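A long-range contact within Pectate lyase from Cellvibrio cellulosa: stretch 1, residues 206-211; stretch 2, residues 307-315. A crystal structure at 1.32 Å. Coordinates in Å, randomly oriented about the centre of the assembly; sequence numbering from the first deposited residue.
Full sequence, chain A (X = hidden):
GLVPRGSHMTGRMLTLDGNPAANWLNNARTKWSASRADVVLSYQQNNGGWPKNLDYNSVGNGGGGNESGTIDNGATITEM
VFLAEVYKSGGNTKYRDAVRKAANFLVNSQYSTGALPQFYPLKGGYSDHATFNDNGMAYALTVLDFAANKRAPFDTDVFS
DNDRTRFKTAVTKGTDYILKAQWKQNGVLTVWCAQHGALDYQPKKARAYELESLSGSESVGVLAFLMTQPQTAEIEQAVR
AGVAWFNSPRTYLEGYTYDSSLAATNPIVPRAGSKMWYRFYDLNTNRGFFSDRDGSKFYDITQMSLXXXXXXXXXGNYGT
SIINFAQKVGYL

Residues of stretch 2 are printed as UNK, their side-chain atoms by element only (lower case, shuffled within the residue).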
# COMPACT_ATOMS: atom_id res chain seq x y z
N ALA A 206 11.48 1.32 10.07
CA ALA A 206 11.55 -0.00 9.46
C ALA A 206 13.02 -0.38 9.35
O ALA A 206 13.67 -0.58 10.38
CB ALA A 206 10.79 -0.08 8.15
N ARG A 207 13.54 -0.42 8.13
CA ARG A 207 14.96 -0.65 7.94
C ARG A 207 15.74 0.55 8.43
O ARG A 207 15.17 1.56 8.82
CB ARG A 207 15.25 -1.01 6.49
CG ARG A 207 14.61 -2.32 6.13
CD ARG A 207 14.68 -2.70 4.70
NE ARG A 207 13.84 -1.84 3.90
CZ ARG A 207 13.59 -2.02 2.61
NH1 ARG A 207 14.12 -3.05 1.97
NH2 ARG A 207 12.81 -1.17 1.96
N ALA A 208 17.05 0.43 8.45
CA ALA A 208 17.87 1.45 9.11
C ALA A 208 17.63 2.85 8.56
O ALA A 208 17.66 3.82 9.30
CB ALA A 208 19.33 1.11 8.99
N TYR A 209 17.39 2.91 7.26
CA TYR A 209 17.29 4.18 6.55
C TYR A 209 15.84 4.60 6.36
O TYR A 209 15.56 5.52 5.61
CB TYR A 209 18.02 4.08 5.19
CG TYR A 209 17.73 2.78 4.49
CD1 TYR A 209 16.61 2.61 3.70
CD2 TYR A 209 18.58 1.67 4.68
CE1 TYR A 209 16.32 1.37 3.10
CE2 TYR A 209 18.29 0.46 4.10
CZ TYR A 209 17.16 0.31 3.33
OH TYR A 209 16.89 -0.91 2.73
N GLU A 210 14.92 3.93 7.06
CA GLU A 210 13.49 4.19 6.97
C GLU A 210 12.99 4.65 8.33
O GLU A 210 12.66 3.86 9.18
CB GLU A 210 12.76 2.93 6.51
CG GLU A 210 13.14 2.62 5.07
CD GLU A 210 12.64 1.31 4.56
OE1 GLU A 210 12.48 0.35 5.34
OE2 GLU A 210 12.40 1.22 3.34
N LEU A 211 12.99 5.95 8.54
CA LEU A 211 12.76 6.52 9.85
C LEU A 211 11.32 6.94 10.01
O LEU A 211 10.55 7.02 9.07
CB LEU A 211 13.70 7.69 10.05
CG LEU A 211 15.18 7.43 9.84
CD1 LEU A 211 15.96 8.65 10.23
CD2 LEU A 211 15.65 6.27 10.70
N UNK A 307 26.08 4.54 -1.96
CA UNK A 307 25.26 3.36 -2.17
C UNK A 307 23.78 3.62 -1.84
O UNK A 307 22.91 3.12 -2.52
c UNK A 307 25.79 2.16 -1.38
o UNK A 307 23.67 1.28 0.23
c UNK A 307 25.05 0.87 -1.68
c UNK A 307 23.79 0.66 -0.84
o UNK A 307 22.95 -0.17 -1.25
N UNK A 308 23.52 4.35 -0.77
CA UNK A 308 22.12 4.62 -0.42
C UNK A 308 21.51 5.69 -1.32
O UNK A 308 20.33 5.66 -1.56
c UNK A 308 19.95 1.27 0.23
c UNK A 308 21.97 3.81 2.01
c UNK A 308 20.79 2.89 1.89
n UNK A 308 20.18 0.50 -0.80
c UNK A 308 21.95 5.00 1.05
n UNK A 308 18.72 1.37 0.70
n UNK A 308 20.92 1.98 0.76
N UNK A 309 22.30 6.63 -1.80
CA UNK A 309 21.75 7.67 -2.66
C UNK A 309 21.37 7.09 -4.01
O UNK A 309 20.38 7.49 -4.60
n UNK A 309 25.28 11.21 -1.87
c UNK A 309 22.73 8.82 -2.81
n UNK A 309 26.53 10.52 -3.63
c UNK A 309 22.13 10.01 -3.58
n UNK A 309 24.32 10.97 -3.96
c UNK A 309 25.37 10.90 -3.15
c UNK A 309 22.96 11.27 -3.56
N UNK A 310 22.16 6.14 -4.48
CA UNK A 310 21.89 5.53 -5.79
C UNK A 310 20.96 4.31 -5.68
O UNK A 310 20.26 3.98 -6.63
c UNK A 310 23.19 5.09 -6.49
o UNK A 310 23.90 4.18 -5.64
c UNK A 310 24.11 6.26 -6.71
N UNK A 311 20.93 3.66 -4.52
CA UNK A 311 20.25 2.39 -4.36
C UNK A 311 18.83 2.47 -3.85
O UNK A 311 18.14 1.48 -3.79
N UNK A 312 18.40 3.66 -3.47
CA UNK A 312 17.07 3.86 -2.91
C UNK A 312 16.58 5.21 -3.39
O UNK A 312 17.38 6.15 -3.51
o UNK A 312 12.60 3.41 1.86
c UNK A 312 15.33 2.53 -0.38
c UNK A 312 13.72 3.53 1.07
c UNK A 312 15.95 3.75 -0.57
c UNK A 312 14.31 4.75 0.88
c UNK A 312 15.42 4.85 0.10
c UNK A 312 17.20 3.87 -1.39
c UNK A 312 14.22 2.43 0.42
N UNK A 313 15.29 5.31 -3.71
CA UNK A 313 14.73 6.57 -4.18
C UNK A 313 14.30 7.41 -3.00
O UNK A 313 13.50 6.97 -2.17
c UNK A 313 13.52 6.35 -5.06
o UNK A 313 13.90 5.73 -6.24
N UNK A 314 14.76 8.64 -2.94
CA UNK A 314 14.50 9.53 -1.81
C UNK A 314 13.43 10.57 -2.09
O UNK A 314 13.12 11.38 -1.24
c UNK A 314 17.66 8.47 -1.53
c UNK A 314 16.73 9.18 -0.84
c UNK A 314 16.27 8.18 2.77
c UNK A 314 17.96 6.91 1.66
c UNK A 314 15.99 8.91 1.63
c UNK A 314 15.81 10.20 -1.37
c UNK A 314 16.71 8.63 0.48
n UNK A 314 18.26 7.55 -0.71
c UNK A 314 17.69 7.63 0.53
c UNK A 314 17.22 7.18 2.77
N UNK A 315 12.87 10.54 -3.30
CA UNK A 315 11.84 11.46 -3.70
C UNK A 315 11.26 10.97 -5.00
O UNK A 315 11.75 10.03 -5.60
O HOH W 1 16.66 -0.69 -0.08

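Position 307 carries three side-chain carbons, the third bearing two oxygens. This carboxylate at the end of a three-carbon chain makes it Glu307; exposed and helical, it touches nothing on stretch 1.

At position 308 three carbons lead to a nitrogen and then to a carbon holding two more nitrogens, a guanidinium. It lies over one face of the Tyr209 ring, with one terminal nitrogen 3.2 Å from Tyr209 CZ. The residue is Arg308. Its charge is held by Glu307 in a two-pronged salt bridge, Arg308 NE to Glu307 OE1 and Arg308 NH2 to Glu307 OE2, both 2.9 Å.

Position 309 has the same composition, three carbons, a nitrogen and a carbon with two further nitrogens, and is Arg309. It is buried but does not reach stretch 1, and its guanidinium is bonded elsewhere in the structure.

At position 310 one carbon carries an oxygen and a second carbon, the branched pattern of Thr310, far from stretch 1. Position 311 has no side-chain atoms and is Gly311; a CB here would come within 2.6 Å of Glu307 O.

Position 312 shows one carbon followed by a six-carbon ring bearing an oxygen, which lies 2.7 Å from Glu210 OE2. A phenol identifies Tyr312, and its OH donates a hydrogen bond to that carboxylate oxygen.

Position 313, with one carbon and one oxygen, is Ser313 and makes no contact. At position 314 a carbon leads to fused five- and six-membered rings holding eight carbons and one nitrogen, an indole; one six-ring carbon lies 3.7 Å from Tyr209 O and 4.0 Å from Tyr209 CB. This is Trp314, whose NE1 donates to Arg308 O at 2.9 Å, tying the indole to the helix backbone. Position 315 lacks a side chain and is Gly315, out of reach.

The contact centres on Tyr209. Arg308 covers one face of its ring in a cation-pi interaction, Arg308 CZ lying 4.5 Å from the centroid of the Tyr209 ring, and Arg308 CD adds a CH-pi contact. The edge of Tyr209 meets the face of Tyr312, with ring planes at 68° and CE1 of Tyr209 3.6 Å from CE1 of Tyr312. The oxygen of one water lies 2.8 Å from Tyr209 OH and accepts from Arg308 NH1 at 3.0 Å. Glu210 forms a salt bridge with Arg207, Arg207 NH2 to Glu210 OE2 at 2.8 Å, and the same OE2 also accepts from Tyr312 OH. The aromatic packing is accompanied by this one direct hydrogen bond between the stretches.

Stretch 2, residues 307-315: ERRTGYSWG
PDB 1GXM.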